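Local structure of ADP/ATP-dependent NAD(P)H-hydrate dehydratase (Bacillus subtilis, 3RPZ) at residues A[4-9]-A[170-175]; A[32-37]-A[81-86]; A[63-66]-A[72-75]; A[190-195]-A[202-207]. The protein probably catalyses the ADP- or ATP-dependent dehydration of hydrated NADH and NADPH, turning the damaged nicotinamide cofactors back into their usable forms. One frame throughout, in Å; residues are numbered along the deposited sequence. Where two conformers were deposited one is given.

Contact 1: A[4-9]-A[170-175]; sequences MNVPFW and KRAEYA
Met-4 and Glu-173 run alongside one another, heading opposite ways, and the course of the methionine shows how a flexible tail can lie against a helix without a single polar bond. Its CB points toward the helix but is not itself the touching atom. From there CG leaves anti to the carbonyl carbon (chi1 -77°) and the rest of the chain runs extended, so the thioether is laid alongside the glutamate. CG stands 4.1 Å from Glu-173 CG, SD comes slightly closer at 4.0 Å from the same Glu-173 CG, and the terminal CE ends 4.1 Å from it. One methylene thus meets three successive atoms of the methionine. The glutamate chain bends just beyond that methylene (chi2 93°), and its aliphatic root, not its carboxylate, does the touching.

Two residues on, Val-6 adds a smaller apolar contact: the CG2 branch reaches Ala-172 CB at 3.9 Å. Val-6 also rests on Cys-202 and Leu-204, which ties the helix to the outermost strand of the sheet. Pro-7 and Trp-9 then make backbone hydrogen bonds with Leu-204. The arrangement is that of an N-terminal arm draped over the first turn of helix 171-182 and along the sheet edge of a ribokinase-like alpha/beta fold.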
# COMPACT_ATOMS: atom_id res chain seq x y z
N MET A 4 15.78 10.52 -42.37
CA MET A 4 15.08 11.78 -42.56
C MET A 4 15.72 12.88 -41.66
O MET A 4 15.25 14.05 -41.69
CB MET A 4 13.57 11.65 -42.25
CG MET A 4 12.74 10.97 -43.34
SD MET A 4 10.97 11.18 -42.99
CE MET A 4 10.18 11.05 -44.61
N ASN A 5 16.74 12.54 -40.87
CA ASN A 5 17.25 13.48 -39.88
C ASN A 5 16.14 14.11 -39.01
O ASN A 5 16.08 15.33 -38.81
CB ASN A 5 18.07 14.57 -40.52
CG ASN A 5 19.57 14.17 -40.64
OD1 ASN A 5 20.13 13.64 -39.68
ND2 ASN A 5 20.11 14.40 -41.77
N VAL A 6 15.42 13.26 -38.35
CA VAL A 6 14.38 13.71 -37.43
C VAL A 6 15.10 14.20 -36.18
O VAL A 6 15.92 13.48 -35.59
CB VAL A 6 13.42 12.56 -37.15
CG1 VAL A 6 12.32 13.01 -36.13
CG2 VAL A 6 12.76 12.11 -38.44
N PRO A 7 14.79 15.42 -35.71
CA PRO A 7 15.46 15.95 -34.54
C PRO A 7 14.99 15.30 -33.26
O PRO A 7 13.83 14.87 -33.16
CB PRO A 7 15.09 17.44 -34.56
CG PRO A 7 13.74 17.42 -35.19
CD PRO A 7 13.83 16.40 -36.26
N PHE A 8 15.87 15.26 -32.26
CA PHE A 8 15.49 14.85 -30.93
C PHE A 8 14.83 15.99 -30.18
O PHE A 8 15.21 17.14 -30.26
CB PHE A 8 16.71 14.35 -30.15
CG PHE A 8 17.21 13.01 -30.61
CD1 PHE A 8 16.66 11.86 -30.20
CD2 PHE A 8 18.27 12.94 -31.50
CE1 PHE A 8 17.08 10.63 -30.65
CE2 PHE A 8 18.73 11.70 -31.97
CZ PHE A 8 18.13 10.53 -31.50
N TRP A 9 13.82 15.65 -29.39
CA TRP A 9 13.26 16.58 -28.39
C TRP A 9 14.21 16.49 -27.21
O TRP A 9 14.22 15.49 -26.49
CB TRP A 9 11.82 16.20 -28.05
CG TRP A 9 11.09 17.15 -27.17
CD1 TRP A 9 10.75 16.96 -25.88
CD2 TRP A 9 10.58 18.44 -27.55
NE1 TRP A 9 10.06 18.05 -25.41
CE2 TRP A 9 9.91 18.96 -26.42
CE3 TRP A 9 10.59 19.18 -28.74
CZ2 TRP A 9 9.28 20.22 -26.45
CZ3 TRP A 9 9.98 20.42 -28.75
CH2 TRP A 9 9.31 20.91 -27.60
N LYS A 170 12.02 1.56 -40.87
CA LYS A 170 11.70 2.89 -41.37
C LYS A 170 10.66 3.54 -40.43
O LYS A 170 9.61 3.98 -40.86
CB LYS A 170 11.12 2.79 -42.80
CG LYS A 170 12.00 2.22 -43.90
CD LYS A 170 11.50 2.61 -45.27
CE LYS A 170 10.13 2.04 -45.64
NZ LYS A 170 9.64 2.47 -47.07
N ARG A 171 10.98 3.55 -39.13
CA ARG A 171 9.96 3.94 -38.13
C ARG A 171 9.41 5.33 -38.35
O ARG A 171 8.20 5.54 -38.35
CB ARG A 171 10.50 3.80 -36.71
CG ARG A 171 10.70 2.36 -36.27
CD ARG A 171 11.62 2.25 -35.03
NE ARG A 171 11.23 3.16 -33.96
CZ ARG A 171 10.22 3.03 -33.12
NH1 ARG A 171 9.42 2.00 -33.18
NH2 ARG A 171 10.03 3.96 -32.22
N ALA A 172 10.29 6.31 -38.47
CA ALA A 172 9.84 7.70 -38.62
C ALA A 172 9.11 7.94 -39.91
O ALA A 172 8.11 8.64 -39.91
CB ALA A 172 10.97 8.70 -38.46
N GLU A 173 9.54 7.30 -40.98
CA GLU A 173 8.89 7.42 -42.27
C GLU A 173 7.44 6.93 -42.19
O GLU A 173 6.53 7.62 -42.61
CB GLU A 173 9.68 6.62 -43.32
CG GLU A 173 11.10 7.17 -43.53
CD GLU A 173 12.27 6.53 -42.67
OE1 GLU A 173 13.36 6.43 -43.34
OE2 GLU A 173 12.19 6.17 -41.43
N TYR A 174 7.23 5.76 -41.62
CA TYR A 174 5.89 5.21 -41.48
C TYR A 174 5.06 6.03 -40.53
O TYR A 174 3.88 6.27 -40.80
CB TYR A 174 5.88 3.73 -41.10
CG TYR A 174 6.15 2.78 -42.27
CD1 TYR A 174 5.23 2.60 -43.27
CD2 TYR A 174 7.31 2.02 -42.29
CE1 TYR A 174 5.47 1.75 -44.32
CE2 TYR A 174 7.55 1.14 -43.35
CZ TYR A 174 6.61 1.03 -44.32
OH TYR A 174 6.82 0.18 -45.40
N ALA A 175 5.63 6.42 -39.38
CA ALA A 175 4.87 7.17 -38.43
C ALA A 175 4.40 8.50 -39.02
O ALA A 175 3.26 8.90 -38.85
CB ALA A 175 5.67 7.41 -37.13

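Contact 2: A[32-37]-A[81-86]; sequences TALLLA and TYWRDG. With NPW (beta-6-hydroxy-1,4,5,6-tetrahydronicotinamide adenine dinucleotide phosphate), chain D.
Leu-34 and Trp-83 both carry CG anti to the backbone N (chi1 -179° and -180°), and this shared choice sends the leucine methyls and the indole toward one another, crossing obliquely. Leu-36 takes the other common course, with CG anti to the carbonyl carbon (chi1 -62°), and its end also swings inward. The six-membered part of the indole receives them. Leu-34 CD1 lies 4.1 Å from Trp-83 CE3, at the ring edge and near its plane, and CD2 of the same leucine is 4.2 Å from Trp-83 CZ3. Leu-36 CD2 approaches Trp-83 CE3 obliquely, at 4.2 Å.

The partners are not neighbouring strands. In the parallel part of this alpha/beta sheet, strand 60-65 runs between 32-36 and 81-84, so the contact passes over it from second neighbour to second neighbour; Val-62 of that middle strand and Leu-95 complete the apolar surroundings.

From Trp-83 to Gly-86 the chain makes a type II beta turn, with a weak hydrogen bond from Gly-86 N to Trp-83 O (2.9 Å). The turn brings Gly-86 CA over one face of the indole, 3.5 Å above its plane toward the rim, and Gly-86 C to 3.9 Å from Leu-36 CD2. At the other end of the segment, Thr-81 CG2 presses on the hydrated nicotinamide dinucleotide, 3.4 Å from its carboxamide carbon C7C, in a pocket completed by Asp-219 and His-152 of the second subunit.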
# COMPACT_ATOMS: atom_id res chain seq x y z
N THR A 32 -10.20 18.98 -15.29
CA THR A 32 -10.62 17.63 -14.95
C THR A 32 -10.40 16.75 -16.16
O THR A 32 -10.92 17.03 -17.23
CB THR A 32 -12.06 17.57 -14.54
OG1 THR A 32 -12.26 18.47 -13.41
CG2 THR A 32 -12.44 16.15 -14.12
N ALA A 33 -9.60 15.71 -16.02
CA ALA A 33 -9.35 14.71 -17.05
C ALA A 33 -10.22 13.50 -16.83
O ALA A 33 -10.61 13.21 -15.71
CB ALA A 33 -7.89 14.30 -17.07
N LEU A 34 -10.56 12.81 -17.92
CA LEU A 34 -11.24 11.53 -17.88
C LEU A 34 -10.33 10.44 -18.40
O LEU A 34 -9.78 10.57 -19.49
CB LEU A 34 -12.50 11.58 -18.73
CG LEU A 34 -13.33 10.31 -18.77
CD1 LEU A 34 -13.95 9.90 -17.42
CD2 LEU A 34 -14.45 10.44 -19.82
N LEU A 35 -10.23 9.36 -17.64
CA LEU A 35 -9.47 8.17 -18.01
C LEU A 35 -10.44 6.99 -18.11
O LEU A 35 -11.06 6.61 -17.11
CB LEU A 35 -8.39 7.84 -16.97
CG LEU A 35 -7.66 6.52 -17.20
CD1 LEU A 35 -6.84 6.47 -18.47
CD2 LEU A 35 -6.75 6.22 -16.01
N LEU A 36 -10.52 6.40 -19.30
CA LEU A 36 -11.38 5.25 -19.60
C LEU A 36 -10.46 4.06 -19.78
O LEU A 36 -9.79 3.91 -20.77
CB LEU A 36 -12.27 5.53 -20.81
CG LEU A 36 -13.24 6.67 -20.67
CD1 LEU A 36 -14.07 6.81 -21.95
CD2 LEU A 36 -14.21 6.47 -19.46
N ALA A 37 -10.37 3.22 -18.74
CA ALA A 37 -9.31 2.20 -18.68
C ALA A 37 -9.67 1.15 -17.66
O ALA A 37 -10.45 1.40 -16.74
CB ALA A 37 -7.96 2.85 -18.27
N THR A 81 -11.60 10.30 -8.53
CA THR A 81 -13.00 9.94 -8.38
C THR A 81 -13.43 9.09 -9.59
O THR A 81 -12.61 8.85 -10.48
CB THR A 81 -13.91 11.13 -8.20
OG1 THR A 81 -13.92 11.89 -9.43
CG2 THR A 81 -13.49 11.98 -6.98
N TYR A 82 -14.68 8.63 -9.59
CA TYR A 82 -15.08 7.56 -10.52
C TYR A 82 -16.37 7.88 -11.27
O TYR A 82 -17.27 8.49 -10.74
CB TYR A 82 -15.21 6.22 -9.77
CG TYR A 82 -13.92 5.86 -9.17
CD1 TYR A 82 -12.91 5.26 -9.91
CD2 TYR A 82 -13.64 6.24 -7.87
CE1 TYR A 82 -11.63 5.06 -9.38
CE2 TYR A 82 -12.35 6.07 -7.34
CZ TYR A 82 -11.38 5.46 -8.10
OH TYR A 82 -10.09 5.31 -7.66
N TRP A 83 -16.39 7.39 -12.50
CA TRP A 83 -17.58 7.28 -13.31
C TRP A 83 -17.80 5.78 -13.44
O TRP A 83 -17.05 5.07 -14.12
CB TRP A 83 -17.39 7.95 -14.66
CG TRP A 83 -18.62 7.87 -15.55
CD1 TRP A 83 -19.91 7.65 -15.14
CD2 TRP A 83 -18.65 8.03 -16.95
NE1 TRP A 83 -20.75 7.68 -16.24
CE2 TRP A 83 -20.00 7.93 -17.36
CE3 TRP A 83 -17.68 8.30 -17.90
CZ2 TRP A 83 -20.37 8.02 -18.70
CZ3 TRP A 83 -18.06 8.43 -19.25
CH2 TRP A 83 -19.39 8.29 -19.61
N ARG A 84 -18.74 5.26 -12.66
CA ARG A 84 -18.91 3.85 -12.47
C ARG A 84 -19.33 3.20 -13.82
O ARG A 84 -20.31 3.64 -14.45
CB ARG A 84 -19.96 3.62 -11.37
CG ARG A 84 -20.18 2.20 -11.03
CD ARG A 84 -20.99 2.12 -9.68
NE ARG A 84 -20.24 2.73 -8.59
CZ ARG A 84 -19.38 2.10 -7.80
NH1 ARG A 84 -19.29 0.78 -7.78
NH2 ARG A 84 -18.61 2.79 -6.95
N ASP A 85 -18.57 2.17 -14.22
CA ASP A 85 -18.74 1.52 -15.54
C ASP A 85 -18.67 2.53 -16.66
O ASP A 85 -19.33 2.39 -17.69
CB ASP A 85 -20.03 0.69 -15.60
CG ASP A 85 -19.95 -0.51 -14.71
OD1 ASP A 85 -18.89 -1.17 -14.68
OD2 ASP A 85 -20.96 -0.79 -14.05
N GLY A 86 -17.82 3.57 -16.50
CA GLY A 86 -17.81 4.64 -17.42
C GLY A 86 -17.44 4.32 -18.87
O GLY A 86 -18.00 4.92 -19.78
P NPW D . -13.81 26.96 -12.06
O1 NPW D . -14.90 26.14 -12.73
O2 NPW D . -12.45 26.35 -11.98
O3 NPW D . -13.74 28.42 -12.54
PA NPW D . -17.03 21.66 -6.93
PB NPW D . -15.00 19.88 -5.83
C1A NPW D . -14.75 26.72 -8.27
C1B NPW D . -15.15 15.76 -3.55
N1C NPW D . -13.80 15.39 -3.89
N1D NPW D . -11.09 30.16 -7.31
C2A NPW D . -14.52 26.10 -9.65
O2A NPW D . -14.32 27.19 -10.54
C2B NPW D . -15.27 16.91 -2.54
O2B NPW D . -14.98 16.50 -1.23
C2C NPW D . -13.34 14.17 -3.85
C2D NPW D . -12.13 30.21 -8.16
C3A NPW D . -15.82 25.35 -9.89
O3A NPW D . -16.89 26.22 -10.34
C3B NPW D . -16.76 17.25 -2.78
O3B NPW D . -17.54 16.33 -2.01
C3C NPW D . -12.23 13.60 -4.22
N3D NPW D . -13.08 29.27 -8.38
C4B NPW D . -16.93 16.98 -4.28
O4B NPW D . -15.78 16.21 -4.74
C4C NPW D . -11.22 14.52 -4.91
C4D NPW D . -12.88 28.21 -7.60
O4D NPW D . -15.53 25.74 -7.58
C4E NPW D . -16.14 24.86 -8.50
C5A NPW D . -11.80 28.03 -6.69
C5B NPW D . -17.00 18.26 -5.12
O5B NPW D . -15.96 19.17 -4.75
C5C NPW D . -11.95 15.73 -5.47
C5E NPW D . -15.57 23.46 -8.23
O5E NPW D . -16.15 22.98 -7.02
C6C NPW D . -12.83 16.42 -4.39
O6C NPW D . -12.08 16.95 -3.30
C6D NPW D . -10.84 29.08 -6.54
N6D NPW D . -9.79 29.07 -5.73
N7A NPW D . -11.81 26.80 -6.06
C7C NPW D . -11.89 12.23 -3.95
N7C NPW D . -10.71 11.78 -4.35
O7C NPW D . -12.72 11.47 -3.40
C8A NPW D . -12.94 26.18 -6.60
N9A NPW D . -13.55 27.08 -7.51
OA1 NPW D . -17.87 21.47 -8.13
OA2 NPW D . -17.61 21.86 -5.63
OA3 NPW D . -15.97 20.45 -6.97
OB1 NPW D . -14.30 20.92 -5.09
OB2 NPW D . -14.20 18.85 -6.57

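Contact 3: A[63-66]-A[72-75]; sequences IGTS and LIVP
Ile-63 and Ile-73 meet end on, one rising from a strand and the other from a short, weakly bonded helix. They illustrate how a beta-alpha-beta unit is closed: strand 60-65, helix 70-73 and strand 81-84 follow in the chain, the two strands are neighbours in the sheet, and the helix is fastened to the first of them by branched aliphatic side chains.

The two isoleucines have the same build, each with CG1 anti to the carbonyl carbon (chi1 -61° and -59°) and the outer chain extended, yet they do not meet symmetrically. CD1 of Ile-63 rests against both methyls of its partner, equally far from Ile-73 CG2 and Ile-73 CD1, at 4.1 Å. The inner branch is used as well, for Ile-63 CG2 comes to 4.2 Å from Ile-73 CD1. That last methyl is shared with a second strand residue, since Thr-65 CG2 stands 4.2 Å from Ile-73 CD1.

Ile-73 packs further on Ala-46 and Leu-47 of helix 44-54, and both isoleucines touch Tyr-82. The next residue, Val-74, packs on Pro-43 of the second subunit, placing this small core close to an interface of the assembly. Thr-65 divides its two branches: its methyl joins the apolar cluster, whereas its hydroxyl is taken up elsewhere, Thr-65 OG1 being hydrogen-bonded to Ala-37 O.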
# COMPACT_ATOMS: atom_id res chain seq x y z
N ILE A 63 -12.00 8.53 -13.21
CA ILE A 63 -11.67 7.24 -13.85
C ILE A 63 -12.99 6.55 -14.14
O ILE A 63 -13.78 6.29 -13.23
CB ILE A 63 -10.79 6.41 -12.97
CG1 ILE A 63 -9.45 7.14 -12.69
CG2 ILE A 63 -10.50 5.06 -13.67
CD1 ILE A 63 -8.49 6.37 -11.77
N GLY A 64 -13.24 6.30 -15.43
CA GLY A 64 -14.40 5.53 -15.87
C GLY A 64 -13.96 4.10 -16.09
O GLY A 64 -13.36 3.73 -17.10
N THR A 65 -14.25 3.26 -15.12
CA THR A 65 -13.84 1.85 -15.15
C THR A 65 -14.95 1.02 -14.56
O THR A 65 -15.88 1.53 -13.95
CB THR A 65 -12.52 1.65 -14.47
OG1 THR A 65 -12.00 0.31 -14.79
CG2 THR A 65 -12.62 1.78 -12.94
N SER A 66 -14.75 -0.30 -14.72
CA SER A 66 -15.68 -1.28 -14.26
C SER A 66 -15.84 -1.23 -12.74
O SER A 66 -14.83 -0.92 -12.04
CB SER A 66 -15.17 -2.67 -14.73
OG SER A 66 -15.01 -2.71 -16.16
N LEU A 72 -9.78 -1.43 -6.42
CA LEU A 72 -8.38 -1.77 -6.52
C LEU A 72 -7.50 -0.57 -6.74
O LEU A 72 -6.27 -0.60 -6.52
CB LEU A 72 -8.17 -2.78 -7.66
CG LEU A 72 -9.17 -3.90 -7.63
CD1 LEU A 72 -8.88 -4.89 -8.78
CD2 LEU A 72 -9.27 -4.58 -6.24
N ILE A 73 -8.08 0.55 -7.17
CA ILE A 73 -7.39 1.80 -7.38
C ILE A 73 -7.33 2.68 -6.13
O ILE A 73 -6.29 3.24 -5.81
CB ILE A 73 -8.06 2.59 -8.54
CG1 ILE A 73 -8.04 1.78 -9.83
CG2 ILE A 73 -7.38 3.96 -8.71
CD1 ILE A 73 -8.93 2.33 -10.96
N VAL A 74 -8.47 2.77 -5.46
CA VAL A 74 -8.67 3.73 -4.37
C VAL A 74 -7.56 3.78 -3.33
O VAL A 74 -7.09 4.85 -2.99
CB VAL A 74 -10.06 3.57 -3.72
CG1 VAL A 74 -10.23 4.54 -2.54
CG2 VAL A 74 -11.13 3.85 -4.79
N PRO A 75 -7.12 2.64 -2.76
CA PRO A 75 -6.17 2.72 -1.66
C PRO A 75 -4.82 3.29 -2.09
O PRO A 75 -4.09 3.89 -1.27
CB PRO A 75 -5.99 1.30 -1.20
CG PRO A 75 -6.99 0.51 -1.89
CD PRO A 75 -7.60 1.28 -2.99

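Contact 4: A[190-195]-A[202-207]; sequences GNQTVI and CWLNPT. With AMP (adenosine monophosphate), chain C.
Val-194 pairs with Leu-204 and Ile-195 with Trp-203 in an antiparallel beta hairpin at the edge of the sheet, a good example of a strand pair whose entry loop serves a nucleotide site. The first segment enters at Gly-190, whose N donates to O2' of the bound adenosine monophosphate (2.9 Å, 159°) while its O receives a weak bond back from that hydroxyl. Asn-191 lies by the adenine, its CB 4.0 Å from the base N1, and packs on Ala-23 of the third subunit. At Gln-192, N donates to water 1, and CA makes a nearly straight CA-H...O contact with Asn-205 O.

Thr-193 faces two ways. Its OG1, anti to the carbonyl carbon (chi1 -73°), is turned back onto Gly-190 O, bonding in the carbonyl plane on a lone pair at 2.9 Å. The same Thr-193 OG1 is 3.1 Å from AMP O2'. The backbone O of Thr-193 accepts Asn-205 N (2.8 Å). A valine here has no hydroxyl, and would probably leave Gly-190 O without this donor and the backbone that holds the ribose O2' less firmly fixed.

Val-194 spreads its methyls over the second strand: CG1 touches Cys-202 SG at 3.5 Å, and CG2 packs at 3.7 Å against CD2 of Leu-204, which runs alongside it on the same face. Ile-195 exchanges both backbone bonds with Trp-203, and on the opposite face of the sheet its CD1 ends 4.0 Å from Asn-205 N.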
# COMPACT_ATOMS: atom_id res chain seq x y z
N GLY A 190 8.84 2.54 -28.69
CA GLY A 190 10.06 1.80 -28.87
C GLY A 190 11.25 2.60 -28.43
O GLY A 190 11.15 3.76 -28.07
N ASN A 191 12.43 1.99 -28.41
CA ASN A 191 13.64 2.74 -28.31
C ASN A 191 13.51 3.81 -29.45
O ASN A 191 13.04 3.54 -30.57
CB ASN A 191 14.84 1.80 -28.52
CG ASN A 191 16.17 2.50 -28.60
OD1 ASN A 191 16.50 3.31 -27.79
ND2 ASN A 191 16.96 2.14 -29.63
N GLN A 192 13.91 4.99 -29.14
CA GLN A 192 13.77 6.18 -29.96
C GLN A 192 12.35 6.32 -30.44
O GLN A 192 12.07 6.24 -31.65
CB GLN A 192 14.79 6.21 -31.11
CG GLN A 192 16.21 6.19 -30.59
CD GLN A 192 17.24 6.51 -31.65
OE1 GLN A 192 17.04 6.26 -32.84
NE2 GLN A 192 18.35 7.03 -31.22
N THR A 193 11.45 6.49 -29.49
CA THR A 193 10.05 6.72 -29.80
C THR A 193 9.94 7.87 -30.81
O THR A 193 10.59 8.91 -30.65
CB THR A 193 9.25 7.02 -28.51
OG1 THR A 193 9.11 5.78 -27.77
CG2 THR A 193 7.83 7.58 -28.81
N VAL A 194 9.07 7.69 -31.78
CA VAL A 194 8.78 8.73 -32.78
C VAL A 194 7.52 9.47 -32.39
O VAL A 194 6.51 8.81 -32.04
CB VAL A 194 8.57 8.17 -34.21
CG1 VAL A 194 8.40 9.31 -35.23
CG2 VAL A 194 9.72 7.29 -34.61
N ILE A 195 7.55 10.80 -32.33
CA ILE A 195 6.36 11.60 -32.11
C ILE A 195 6.07 12.34 -33.40
O ILE A 195 6.77 13.31 -33.74
CB ILE A 195 6.51 12.58 -30.93
CG1 ILE A 195 6.98 11.88 -29.65
CG2 ILE A 195 5.14 13.31 -30.68
CD1 ILE A 195 8.50 11.77 -29.46
N CYS A 202 7.87 16.33 -36.71
CA CYS A 202 8.20 15.03 -36.16
C CYS A 202 9.46 15.13 -35.34
O CYS A 202 10.39 15.89 -35.68
CB CYS A 202 8.35 14.06 -37.29
SG CYS A 202 8.48 12.33 -36.91
N TRP A 203 9.48 14.37 -34.25
CA TRP A 203 10.59 14.34 -33.30
C TRP A 203 10.88 12.91 -32.91
O TRP A 203 10.03 12.03 -33.02
CB TRP A 203 10.27 15.15 -32.05
CG TRP A 203 9.97 16.58 -32.29
CD1 TRP A 203 8.75 17.15 -32.67
CD2 TRP A 203 10.88 17.68 -32.18
NE1 TRP A 203 8.87 18.50 -32.77
CE2 TRP A 203 10.15 18.86 -32.48
CE3 TRP A 203 12.22 17.78 -31.86
CZ2 TRP A 203 10.73 20.11 -32.45
CZ3 TRP A 203 12.80 19.04 -31.81
CH2 TRP A 203 12.06 20.17 -32.13
N LEU A 204 12.11 12.68 -32.44
CA LEU A 204 12.52 11.43 -31.78
C LEU A 204 12.73 11.72 -30.32
O LEU A 204 13.25 12.76 -29.95
CB LEU A 204 13.80 10.87 -32.37
CG LEU A 204 13.79 10.51 -33.85
CD1 LEU A 204 15.14 9.87 -34.24
CD2 LEU A 204 12.64 9.58 -34.23
N ASN A 205 12.41 10.74 -29.49
CA ASN A 205 12.65 10.85 -28.06
C ASN A 205 13.99 10.24 -27.69
O ASN A 205 14.24 9.09 -28.04
CB ASN A 205 11.59 10.09 -27.28
CG ASN A 205 11.77 10.34 -25.80
OD1 ASN A 205 11.73 11.47 -25.35
ND2 ASN A 205 12.00 9.27 -25.05
N PRO A 206 14.86 11.00 -27.00
CA PRO A 206 16.19 10.49 -26.68
C PRO A 206 16.34 9.75 -25.36
O PRO A 206 17.45 9.29 -25.04
CB PRO A 206 17.03 11.78 -26.58
CG PRO A 206 16.08 12.81 -26.09
CD PRO A 206 14.73 12.45 -26.69
N THR A 207 15.28 9.65 -24.60
CA THR A 207 15.34 9.06 -23.27
C THR A 207 14.72 7.68 -23.18
O THR A 207 13.91 7.27 -23.99
CB THR A 207 14.68 9.98 -22.22
OG1 THR A 207 13.30 10.04 -22.48
CG2 THR A 207 15.28 11.36 -22.17
P AMP C . 3.77 -0.63 -24.10
O1P AMP C . 3.63 -0.98 -22.58
O2P AMP C . 4.22 -1.85 -24.79
O3P AMP C . 2.45 -0.02 -24.53
O5' AMP C . 4.70 0.58 -24.06
C5' AMP C . 6.13 0.39 -23.71
C4' AMP C . 6.72 1.70 -23.32
O4' AMP C . 8.09 1.50 -22.84
C3' AMP C . 6.81 2.73 -24.43
O3' AMP C . 6.84 4.02 -23.87
C2' AMP C . 8.18 2.32 -25.01
O2' AMP C . 8.74 3.31 -25.89
C1' AMP C . 8.99 2.15 -23.75
N9 AMP C . 10.09 1.19 -23.92
C8 AMP C . 10.01 -0.14 -23.90
N7 AMP C . 11.23 -0.73 -24.12
C5 AMP C . 12.08 0.31 -24.24
C6 AMP C . 13.53 0.42 -24.51
N6 AMP C . 14.25 -0.71 -24.67
N1 AMP C . 14.02 1.66 -24.59
C2 AMP C . 13.29 2.77 -24.44
N3 AMP C . 11.94 2.76 -24.21
C4 AMP C . 11.41 1.57 -24.15
O HOH W 1 14.75 6.54 -26.82
O HOH W 2 12.06 6.67 -26.59

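How the contacts relate
Contact 1 lies at the surface, where an arm and a helix touch through a few carbon and sulfur atoms, whereas contacts 2, 3 and 4 are largely buried. Contacts 2 and 3, on the other side of the chain's centre, are purely apolar across their segments and share one sheet region: backbone hydrogen bonds join Leu-35 to Gly-64 and Thr-81 to Ile-63. Contact 4 adds backbone hydrogen bonds and bound waters to its apolar packing. It abuts contact 1, their centres about 8 Å apart, the arm of the one pairing with the outer strand of the other. Contacts 2 and 4 both touch bound nucleotides, contact 2 from strand residue Thr-81 and contact 4 from the loop leading into its hairpin.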